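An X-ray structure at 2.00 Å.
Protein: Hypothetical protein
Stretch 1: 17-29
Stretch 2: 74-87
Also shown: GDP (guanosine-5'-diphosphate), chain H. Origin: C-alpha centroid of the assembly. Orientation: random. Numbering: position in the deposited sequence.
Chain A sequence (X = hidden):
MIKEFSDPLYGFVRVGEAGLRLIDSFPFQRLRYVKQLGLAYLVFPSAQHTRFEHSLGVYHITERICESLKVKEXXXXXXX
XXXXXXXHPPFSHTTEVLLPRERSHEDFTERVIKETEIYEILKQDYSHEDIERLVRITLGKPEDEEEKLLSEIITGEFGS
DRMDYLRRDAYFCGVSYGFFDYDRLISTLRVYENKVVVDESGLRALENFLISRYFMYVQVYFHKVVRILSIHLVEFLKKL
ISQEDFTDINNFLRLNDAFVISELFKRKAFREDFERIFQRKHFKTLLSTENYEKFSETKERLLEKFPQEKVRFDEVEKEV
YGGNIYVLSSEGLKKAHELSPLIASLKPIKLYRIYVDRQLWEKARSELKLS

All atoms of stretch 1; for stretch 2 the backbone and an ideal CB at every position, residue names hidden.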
ATOM      1  N   GLU A  17      26.969   1.181 -16.855  1.00 39.35           N
ATOM      2  CA  GLU A  17      27.317   1.913 -18.065  1.00 40.59           C
ATOM      3  C   GLU A  17      26.910   1.204 -19.350  1.00 34.78           C
ATOM      4  O   GLU A  17      26.527   1.856 -20.322  1.00 34.73           O
ATOM      5  CB  GLU A  17      28.817   2.228 -18.102  1.00 47.31           C
ATOM      6  CG  GLU A  17      29.322   2.752 -19.458  0.80 54.58           C
ATOM      7  CD  GLU A  17      28.944   4.213 -19.783  0.80 61.78           C
ATOM      8  OE1 GLU A  17      27.731   4.530 -19.973  0.80 62.41           O
ATOM      9  OE2 GLU A  17      29.885   5.039 -19.895  0.80 62.60           O
ATOM     10  N   ALA A  18      27.021  -0.123 -19.389  1.00 33.16           N
ATOM     11  CA  ALA A  18      26.656  -0.811 -20.633  1.00 33.94           C
ATOM     12  C   ALA A  18      25.164  -0.615 -20.922  1.00 32.88           C
ATOM     13  O   ALA A  18      24.765  -0.294 -22.051  1.00 28.46           O
ATOM     14  CB  ALA A  18      27.040  -2.309 -20.586  1.00 32.54           C
ATOM     15  N   GLY A  19      24.340  -0.750 -19.881  1.00 32.72           N
ATOM     16  CA  GLY A  19      22.902  -0.548 -20.035  1.00 31.42           C
ATOM     17  C   GLY A  19      22.537   0.856 -20.461  1.00 30.11           C
ATOM     18  O   GLY A  19      21.678   1.029 -21.337  1.00 29.89           O
ATOM     19  N   LEU A  20      23.177   1.866 -19.858  1.00 29.63           N
ATOM     20  CA  LEU A  20      22.920   3.267 -20.244  1.00 32.04           C
ATOM     21  C   LEU A  20      23.211   3.552 -21.709  1.00 32.93           C
ATOM     22  O   LEU A  20      22.447   4.265 -22.380  1.00 33.22           O
ATOM     23  CB  LEU A  20      23.756   4.220 -19.390  1.00 38.82           C
ATOM     24  CG  LEU A  20      23.422   5.707 -19.510  1.00 47.00           C
ATOM     25  CD1 LEU A  20      22.072   6.009 -18.879  1.00 49.38           C
ATOM     26  CD2 LEU A  20      24.512   6.556 -18.873  1.00 49.37           C
ATOM     27  N   ARG A  21      24.314   2.996 -22.215  1.00 33.52           N
ATOM     28  CA  ARG A  21      24.699   3.206 -23.623  1.00 36.65           C
ATOM     29  C   ARG A  21      23.623   2.634 -24.528  1.00 32.07           C
ATOM     30  O   ARG A  21      23.219   3.247 -25.552  1.00 31.22           O
ATOM     31  CB  ARG A  21      26.051   2.532 -23.895  1.00 40.65           C
ATOM     32  CG  ARG A  21      27.279   3.251 -23.290  1.00 43.99           C
ATOM     33  CD  ARG A  21      28.627   2.610 -23.788  1.00 46.92           C
ATOM     34  NE  ARG A  21      29.437   2.041 -22.697  1.00 55.44           N
ATOM     35  CZ  ARG A  21      29.833   0.771 -22.615  1.00 58.72           C
ATOM     36  NH1 ARG A  21      29.521  -0.100 -23.577  1.00 61.79           N
ATOM     37  NH2 ARG A  21      30.549   0.370 -21.565  1.00 61.54           N
ATOM     38  N   LEU A  22      23.105   1.472 -24.124  1.00 29.87           N
ATOM     39  CA  LEU A  22      21.997   0.843 -24.860  1.00 29.90           C
ATOM     40  C   LEU A  22      20.704   1.635 -24.731  1.00 30.76           C
ATOM     41  O   LEU A  22      19.988   1.851 -25.714  1.00 30.34           O
ATOM     42  CB  LEU A  22      21.821  -0.605 -24.383  1.00 30.98           C
ATOM     43  CG  LEU A  22      22.976  -1.562 -24.730  1.00 30.84           C
ATOM     44  CD1 LEU A  22      22.921  -2.799 -23.825  1.00 31.52           C
ATOM     45  CD2 LEU A  22      22.930  -1.958 -26.229  1.00 30.75           C
ATOM     46  N   ILE A  23      20.388   2.066 -23.510  1.00 31.38           N
ATOM     47  CA  ILE A  23      19.177   2.877 -23.297  1.00 30.47           C
ATOM     48  C   ILE A  23      19.160   4.156 -24.147  1.00 32.10           C
ATOM     49  O   ILE A  23      18.127   4.536 -24.717  1.00 30.08           O
ATOM     50  CB  ILE A  23      19.022   3.204 -21.814  1.00 28.03           C
ATOM     51  CG1 ILE A  23      18.629   1.926 -21.096  1.00 25.94           C
ATOM     52  CG2 ILE A  23      17.981   4.295 -21.594  1.00 33.17           C
ATOM     53  CD1 ILE A  23      18.883   1.993 -19.624  1.00 28.42           C
ATOM     54  N   ASP A  24      20.315   4.798 -24.253  1.00 35.17           N
ATOM     55  CA  ASP A  24      20.427   6.027 -25.024  1.00 38.79           C
ATOM     56  C   ASP A  24      20.375   5.850 -26.551  1.00 39.57           C
ATOM     57  O   ASP A  24      20.237   6.826 -27.283  1.00 42.60           O
ATOM     58  CB  ASP A  24      21.665   6.814 -24.563  1.00 44.64           C
ATOM     59  CG  ASP A  24      21.518   7.326 -23.121  1.00 51.01           C
ATOM     60  OD1 ASP A  24      20.391   7.708 -22.735  1.00 50.06           O
ATOM     61  OD2 ASP A  24      22.514   7.321 -22.359  1.00 56.05           O
ATOM     62  N   SER A  25      20.439   4.627 -27.048  1.00 37.68           N
ATOM     63  CA  SER A  25      20.400   4.433 -28.533  1.00 34.05           C
ATOM     64  C   SER A  25      19.011   4.642 -29.084  1.00 35.91           C
ATOM     65  O   SER A  25      18.014   4.477 -28.360  1.00 35.96           O
ATOM     66  CB  SER A  25      20.906   3.045 -28.904  1.00 36.12           C
ATOM     67  OG  SER A  25      19.973   2.062 -28.493  1.00 35.77           O
ATOM     68  N   PHE A  26      18.922   5.020 -30.359  1.00 35.21           N
ATOM     69  CA  PHE A  26      17.644   5.249 -31.011  1.00 41.22           C
ATOM     70  C   PHE A  26      16.689   4.033 -31.007  1.00 39.36           C
ATOM     71  O   PHE A  26      15.503   4.205 -30.784  1.00 36.07           O
ATOM     72  CB  PHE A  26      17.855   5.777 -32.445  1.00 52.73           C
ATOM     73  CG  PHE A  26      16.603   5.811 -33.281  1.00 54.39           C
ATOM     74  CD1 PHE A  26      15.879   6.997 -33.429  1.00 59.48           C
ATOM     75  CD2 PHE A  26      16.161   4.673 -33.946  1.00 58.32           C
ATOM     76  CE1 PHE A  26      14.711   7.036 -34.218  1.00 61.22           C
ATOM     77  CE2 PHE A  26      14.988   4.693 -34.724  1.00 61.00           C
ATOM     78  CZ  PHE A  26      14.264   5.871 -34.860  1.00 57.13           C
ATOM     79  N   PRO A  27      17.180   2.807 -31.297  1.00 39.86           N
ATOM     80  CA  PRO A  27      16.206   1.683 -31.249  1.00 37.63           C
ATOM     81  C   PRO A  27      15.602   1.429 -29.846  1.00 34.35           C
ATOM     82  O   PRO A  27      14.462   0.961 -29.742  1.00 33.01           O
ATOM     83  CB  PRO A  27      17.039   0.478 -31.689  1.00 38.11           C
ATOM     84  CG  PRO A  27      18.195   1.099 -32.503  1.00 39.52           C
ATOM     85  CD  PRO A  27      18.515   2.356 -31.736  1.00 40.31           C
ATOM     86  N   PHE A  28      16.344   1.735 -28.789  1.00 30.24           N
ATOM     87  CA  PHE A  28      15.774   1.614 -27.449  1.00 31.79           C
ATOM     88  C   PHE A  28      14.834   2.789 -27.153  1.00 32.64           C
ATOM     89  O   PHE A  28      13.737   2.601 -26.603  1.00 31.60           O
ATOM     90  CB  PHE A  28      16.847   1.445 -26.363  1.00 29.54           C
ATOM     91  CG  PHE A  28      16.296   0.981 -25.040  1.00 31.43           C
ATOM     92  CD1 PHE A  28      16.276  -0.382 -24.718  1.00 32.76           C
ATOM     93  CD2 PHE A  28      15.802   1.888 -24.113  1.00 29.99           C
ATOM     94  CE1 PHE A  28      15.737  -0.827 -23.510  1.00 32.95           C
ATOM     95  CE2 PHE A  28      15.294   1.451 -22.866  1.00 30.17           C
ATOM     96  CZ  PHE A  28      15.262   0.098 -22.571  1.00 29.81           C
ATOM     97  N   GLN A  29      15.218   3.992 -27.554  1.00 31.68           N
ATOM     98  CA  GLN A  29      14.344   5.155 -27.298  1.00 34.02           C
ATOM     99  C   GLN A  29      12.985   5.039 -28.016  1.00 34.69           C
ATOM    100  O   GLN A  29      11.963   5.499 -27.506  1.00 33.12           O
ATOM    101  CB  GLN A  29      15.045   6.484 -27.656  1.00 32.70           C
ATOM    102  CG  GLN A  29      16.196   6.801 -26.747  1.00 33.51           C
ATOM    103  CD  GLN A  29      15.744   7.313 -25.372  1.00 34.92           C
ATOM    104  OE1 GLN A  29      14.758   8.025 -25.273  1.00 37.78           O
ATOM    105  NE2 GLN A  29      16.472   6.964 -24.329  1.00 32.29           N
ATOM    106  N   UNK A  74      25.623 -12.833 -14.793  1.00 35.80           N
ATOM    107  CA  UNK A  74      24.555 -11.879 -14.450  1.00 35.67           C
ATOM    108  C   UNK A  74      24.445 -10.725 -15.454  1.00 32.49           C
ATOM    109  O   UNK A  74      23.352 -10.414 -15.942  1.00 34.94           O
ATOM    110  CB  UNK A  74      24.798 -11.312 -13.050  1.00 35.67           C
ATOM    111  N   UNK A  75      25.558 -10.087 -15.789  1.00 28.80           N
ATOM    112  CA  UNK A  75      25.452  -8.899 -16.649  1.00 33.06           C
ATOM    113  C   UNK A  75      24.867  -9.262 -18.001  1.00 31.66           C
ATOM    114  O   UNK A  75      24.042  -8.535 -18.556  1.00 31.86           O
ATOM    115  CB  UNK A  75      26.821  -8.240 -16.833  1.00 33.06           C
ATOM    116  N   UNK A  76      25.241 -10.428 -18.516  1.00 31.41           N
ATOM    117  CA  UNK A  76      24.816 -10.777 -19.867  1.00 32.71           C
ATOM    118  C   UNK A  76      23.311 -11.038 -19.890  1.00 30.66           C
ATOM    119  O   UNK A  76      22.626 -10.630 -20.824  1.00 31.27           O
ATOM    120  CB  UNK A  76      25.581 -12.001 -20.375  1.00 32.71           C
ATOM    121  N   UNK A  77      22.806 -11.754 -18.874  1.00 28.70           N
ATOM    122  CA  UNK A  77      21.377 -12.072 -18.834  1.00 28.56           C
ATOM    123  C   UNK A  77      20.588 -10.783 -18.557  1.00 27.11           C
ATOM    124  O   UNK A  77      19.506 -10.624 -19.095  1.00 28.57           O
ATOM    125  CB  UNK A  77      21.082 -13.132 -17.771  1.00 28.56           C
ATOM    126  N   UNK A  78      21.147  -9.855 -17.771  1.00 26.04           N
ATOM    127  CA  UNK A  78      20.474  -8.578 -17.500  1.00 29.56           C
ATOM    128  C   UNK A  78      20.325  -7.833 -18.801  1.00 30.08           C
ATOM    129  O   UNK A  78      19.250  -7.262 -19.100  1.00 29.98           O
ATOM    130  CB  UNK A  78      21.244  -7.737 -16.480  1.00 29.56           C
ATOM    131  N   UNK A  79      21.386  -7.834 -19.603  1.00 28.39           N
ATOM    132  CA  UNK A  79      21.260  -7.134 -20.886  1.00 29.42           C
ATOM    133  C   UNK A  79      20.311  -7.864 -21.813  1.00 28.09           C
ATOM    134  O   UNK A  79      19.589  -7.223 -22.563  1.00 28.31           O
ATOM    135  CB  UNK A  79      22.628  -6.983 -21.555  1.00 29.42           C
ATOM    136  N   UNK A  80      20.295  -9.206 -21.787  1.00 27.90           N
ATOM    137  CA  UNK A  80      19.313  -9.935 -22.592  1.00 27.69           C
ATOM    138  C   UNK A  80      17.887  -9.517 -22.180  1.00 29.32           C
ATOM    139  O   UNK A  80      16.998  -9.381 -23.035  1.00 30.27           O
ATOM    140  CB  UNK A  80      19.501 -11.445 -22.431  1.00 27.69           C
ATOM    141  N   UNK A  81      17.673  -9.337 -20.865  1.00 29.07           N
ATOM    142  CA  UNK A  81      16.368  -8.855 -20.342  1.00 25.60           C
ATOM    143  C   UNK A  81      16.083  -7.456 -20.877  1.00 26.19           C
ATOM    144  O   UNK A  81      15.014  -7.195 -21.430  1.00 25.81           O
ATOM    145  CB  UNK A  81      16.358  -8.844 -18.812  1.00 25.60           C
ATOM    146  N   UNK A  82      17.042  -6.551 -20.731  1.00 28.25           N
ATOM    147  CA  UNK A  82      16.902  -5.175 -21.234  1.00 26.49           C
ATOM    148  C   UNK A  82      16.477  -5.046 -22.718  1.00 28.96           C
ATOM    149  O   UNK A  82      15.632  -4.190 -23.066  1.00 27.98           O
ATOM    150  CB  UNK A  82      18.236  -4.450 -21.043  1.00 26.49           C
ATOM    151  N   UNK A  83      17.015  -5.915 -23.597  1.00 26.36           N
ATOM    152  CA  UNK A  83      16.792  -5.745 -25.037  1.00 28.08           C
ATOM    153  C   UNK A  83      15.670  -6.620 -25.570  1.00 28.32           C
ATOM    154  O   UNK A  83      15.408  -6.648 -26.770  1.00 29.79           O
ATOM    155  CB  UNK A  83      18.080  -6.053 -25.804  1.00 28.08           C
ATOM    156  N   UNK A  84      15.001  -7.327 -24.658  1.00 28.79           N
ATOM    157  CA  UNK A  84      13.985  -8.309 -25.019  1.00 32.10           C
ATOM    158  C   UNK A  84      12.880  -7.784 -25.916  1.00 31.39           C
ATOM    159  O   UNK A  84      12.339  -8.529 -26.701  1.00 31.97           O
ATOM    160  CB  UNK A  84      13.356  -8.875 -23.744  1.00 32.10           C
ATOM    161  N   UNK A  85      12.518  -6.510 -25.767  1.00 33.47           N
ATOM    162  CA  UNK A  85      11.446  -5.880 -26.538  1.00 32.63           C
ATOM    163  C   UNK A  85      11.874  -5.073 -27.792  1.00 32.51           C
ATOM    164  O   UNK A  85      11.023  -4.434 -28.428  1.00 33.43           O
ATOM    165  CB  UNK A  85      10.675  -4.948 -25.602  1.00 32.63           C
ATOM    166  N   UNK A  86      13.150  -5.077 -28.160  1.00 32.16           N
ATOM    167  CA  UNK A  86      13.606  -4.211 -29.268  1.00 34.19           C
ATOM    168  C   UNK A  86      12.850  -4.437 -30.573  1.00 35.68           C
ATOM    169  O   UNK A  86      12.645  -3.499 -31.354  1.00 35.91           O
ATOM    170  CB  UNK A  86      15.099  -4.435 -29.517  1.00 34.19           C
ATOM    171  N   UNK A  87      12.422  -5.673 -30.802  1.00 35.07           N
ATOM    172  CA  UNK A  87      11.735  -6.035 -32.020  1.00 36.36           C
ATOM    173  C   UNK A  87      10.198  -6.006 -31.951  1.00 37.54           C
ATOM    174  O   UNK A  87       9.544  -6.519 -32.849  1.00 39.38           O
ATOM    175  CB  UNK A  87      12.190  -7.437 -32.431  1.00 36.36           C
TER
HETATM  176  PB  GDP H 402      22.266  14.659 -15.537  1.00115.34           P
HETATM  177  O1B GDP H 402      21.480  15.385 -14.459  1.00114.70           O
HETATM  178  O2B GDP H 402      23.705  15.142 -15.507  1.00115.53           O
HETATM  179  O3B GDP H 402      22.253  13.166 -15.255  1.00115.39           O
HETATM  180  O3A GDP H 402      21.625  14.974 -17.000  1.00112.07           O
HETATM  181  PA  GDP H 402      20.626  13.953 -17.771  1.00108.35           P
HETATM  182  O1A GDP H 402      21.285  12.606 -18.003  1.00109.05           O
HETATM  183  O2A GDP H 402      20.123  14.512 -19.083  1.00107.95           O
HETATM  184  O5' GDP H 402      19.406  13.823 -16.724  1.00103.39           O
HETATM  185  C5' GDP H 402      18.294  12.969 -16.961  1.00 95.41           C
HETATM  186  C4' GDP H 402      18.086  12.116 -15.719  1.00 88.85           C
HETATM  187  O4' GDP H 402      16.797  11.519 -15.830  1.00 85.52           O
HETATM  188  C3' GDP H 402      19.107  10.983 -15.602  1.00 86.62           C
HETATM  189  O3' GDP H 402      20.000  11.166 -14.493  1.00 85.03           O
HETATM  190  C2' GDP H 402      18.280   9.716 -15.445  1.00 84.82           C
HETATM  191  O2' GDP H 402      18.255   9.316 -14.074  1.00 85.02           O
HETATM  192  C1' GDP H 402      16.866  10.092 -15.880  1.00 72.30           C
HETATM  193  N9  GDP H 402      16.512   9.602 -17.251  1.00 71.57           N
HETATM  194  C8  GDP H 402      15.260   9.307 -17.666  1.00 67.41           C
HETATM  195  N7  GDP H 402      15.225   8.877 -18.956  1.00 75.56           N
HETATM  196  C5  GDP H 402      16.496   8.884 -19.404  1.00 74.83           C
HETATM  197  C6  GDP H 402      17.190   8.547 -20.669  1.00 74.85           C
HETATM  198  O6  GDP H 402      16.563   8.153 -21.659  1.00 81.02           O
HETATM  199  N1  GDP H 402      18.521   8.690 -20.722  1.00 82.82           N
HETATM  200  C2  GDP H 402      19.259   9.133 -19.679  1.00 81.71           C
HETATM  201  N2  GDP H 402      20.603   9.255 -19.810  1.00 79.31           N
HETATM  202  N3  GDP H 402      18.696   9.465 -18.487  1.00 70.63           N
HETATM  203  C4  GDP H 402      17.344   9.366 -18.285  1.00 81.82           C

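Position 74 is helical, and nothing of stretch 1 lies within 5.5 Å of its CB. Many side chains would suit; it is Lys 74.

At position 75 CA-to-CB points toward stretch 1, but the CB itself touches nothing there. A long side chain is needed to reach Ala 18, and a polar end is possible. The residue is Glu 75. Its OE2 comes 3.9 Å from Ala 18 CB, a contact without a hydrogen bond.

Positions 76, 77 and 78 are out of reach, and the visible atoms favour no particular side chain. They are Leu 76, Val 77 and Lys 78. Lys 78 NZ makes a salt bridge to Glu 75 OE1 at 3.3 Å, and the hydrogen bond in it is weak.

Position 79 points toward stretch 1. Its CA is 6.8 Å from Gly 19 CA, and its ideal CB is 4.8 Å from Leu 22 CD1. The neighbours Ala 18, Gly 19 and Leu 22 offer carbon, so a medium-sized apolar residue such as Leu, Ile or Met would fit. The deposited residue is Leu 79. CD1 lies 4.1 Å from Ala 18 CB. CD2 lies 3.9 Å from Leu 22 CD1 and 4.1 Å from Gly 19 CA.

Positions 80 and 81 are out of reach. Their helical backbone angles do not demand glycine. They are Ala 80 and Gly 81.

Position 82 points toward a hollow lined by Gly 19, Leu 22, Ile 23 and Phe 28. Its ideal CB is 5.0 Å from Phe 28 CE1. A branched or flexible apolar side chain would suit; a charge would find no partner among these side chains. Leu 82 fills the hollow as a knob. CD2 packs 3.9 Å from Gly 19 CA, and CD1 lies 3.9 Å from Phe 28 CZ. Leu 82 O meets the edge of the Phe 28 ring, 3.4 Å from CE1.

Position 83 starts a type I turn that runs to 86. Its CB points sideways, so only a longer side chain can reach Leu 22 and Phe 28. Leu or Met would do. It is Leu 83, with CD1 4.3 Å from Leu 22 CD1 and CD2 4.4 Å from Phe 28 CD1.

Positions 84 and 85 lie within the turn and touch nothing of stretch 1. Polar residues are possible. They are His 84 and Asp 85.

At position 86 the CB points sideways, 5.4 Å from Pro 27 O. Pro 27 and Phe 28 present mostly carbon, which suits an apolar chain long enough to bend back. It is Leu 86. Its CD2 lies 3.8 Å from Pro 27 O and 4.2 Å from Phe 28 CD1. A water donates to both Pro 27 O (2.7 Å from the water O) and Leu 86 O (2.8 Å), bridging the backbones where no direct hydrogen bond forms.

Position 87 is out of reach. Many residues are possible; it is Gly 87.

Stretch 2 74-87: KELVKLAGLLHDLG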
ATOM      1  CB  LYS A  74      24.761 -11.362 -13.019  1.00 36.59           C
ATOM      2  CG  LYS A  74      23.759 -10.250 -12.574  1.00 39.73           C
ATOM      3  CD  LYS A  74      23.841  -9.960 -11.059  1.00 43.03           C
ATOM      4  CE  LYS A  74      25.223  -9.484 -10.621  1.00 48.17           C
ATOM      5  NZ  LYS A  74      25.150  -8.871  -9.244  1.00 51.87           N
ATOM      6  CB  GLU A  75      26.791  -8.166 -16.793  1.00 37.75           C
ATOM      7  CG  GLU A  75      26.709  -6.917 -17.724  1.00 42.67           C
ATOM      8  CD  GLU A  75      25.845  -5.762 -17.164  1.00 46.37           C
ATOM      9  OE1 GLU A  75      25.331  -5.840 -16.003  1.00 46.48           O
ATOM     10  OE2 GLU A  75      25.707  -4.765 -17.897  1.00 47.75           O
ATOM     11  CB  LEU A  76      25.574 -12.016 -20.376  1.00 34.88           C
ATOM     12  CG  LEU A  76      25.137 -12.451 -21.765  1.00 39.33           C
ATOM     13  CD1 LEU A  76      25.651 -11.431 -22.794  1.00 38.28           C
ATOM     14  CD2 LEU A  76      25.648 -13.847 -22.070  1.00 44.01           C
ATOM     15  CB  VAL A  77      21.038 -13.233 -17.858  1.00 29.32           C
ATOM     16  CG1 VAL A  77      21.279 -12.850 -16.445  1.00 35.42           C
ATOM     17  CG2 VAL A  77      19.554 -13.666 -17.986  1.00 30.78           C
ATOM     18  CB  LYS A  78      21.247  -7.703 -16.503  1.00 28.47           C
ATOM     19  CG  LYS A  78      21.079  -8.144 -15.022  1.00 31.06           C
ATOM     20  CD  LYS A  78      22.153  -7.493 -14.144  1.00 31.99           C
ATOM     21  CE  LYS A  78      22.207  -5.938 -14.316  1.00 35.02           C
ATOM     22  NZ  LYS A  78      23.337  -5.339 -13.482  1.00 37.27           N
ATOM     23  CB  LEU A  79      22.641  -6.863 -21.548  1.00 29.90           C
ATOM     24  CG  LEU A  79      23.601  -5.958 -20.752  1.00 33.53           C
ATOM     25  CD1 LEU A  79      24.979  -5.738 -21.475  1.00 31.78           C
ATOM     26  CD2 LEU A  79      22.948  -4.606 -20.404  1.00 34.43           C
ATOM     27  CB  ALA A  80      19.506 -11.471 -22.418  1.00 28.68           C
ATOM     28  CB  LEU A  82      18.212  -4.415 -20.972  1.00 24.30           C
ATOM     29  CG  LEU A  82      18.194  -2.897 -21.227  1.00 26.67           C
ATOM     30  CD1 LEU A  82      17.303  -2.148 -20.176  1.00 26.38           C
ATOM     31  CD2 LEU A  82      19.643  -2.314 -21.245  1.00 27.05           C
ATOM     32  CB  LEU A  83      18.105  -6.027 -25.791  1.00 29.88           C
ATOM     33  CG  LEU A  83      19.291  -5.175 -25.299  1.00 32.96           C
ATOM     34  CD1 LEU A  83      20.550  -5.556 -26.046  1.00 34.48           C
ATOM     35  CD2 LEU A  83      19.021  -3.671 -25.476  1.00 32.56           C
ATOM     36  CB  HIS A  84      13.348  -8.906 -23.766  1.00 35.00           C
ATOM     37  CG  HIS A  84      12.499 -10.109 -24.046  1.00 40.51           C
ATOM     38  ND1 HIS A  84      11.121 -10.063 -24.052  1.00 45.57           N
ATOM     39  CD2 HIS A  84      12.832 -11.388 -24.341  1.00 41.01           C
ATOM     40  CE1 HIS A  84      10.639 -11.264 -24.336  1.00 45.22           C
ATOM     41  NE2 HIS A  84      11.658 -12.087 -24.511  1.00 45.29           N
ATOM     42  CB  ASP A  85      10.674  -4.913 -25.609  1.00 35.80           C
ATOM     43  CG  ASP A  85       9.549  -5.581 -24.830  1.00 39.76           C
ATOM     44  OD1 ASP A  85       9.476  -6.818 -24.725  1.00 41.80           O
ATOM     45  OD2 ASP A  85       8.694  -4.837 -24.310  1.00 44.98           O
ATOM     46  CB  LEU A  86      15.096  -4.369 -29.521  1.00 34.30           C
ATOM     47  CG  LEU A  86      16.104  -3.801 -28.523  1.00 34.97           C
ATOM     48  CD1 LEU A  86      17.511  -4.180 -29.011  1.00 32.06           C
ATOM     49  CD2 LEU A  86      15.994  -2.299 -28.460  1.00 34.40           C
TER
HETATM   50  O   HOH W   1      13.280  -0.814 -31.427  1.00 39.64           O
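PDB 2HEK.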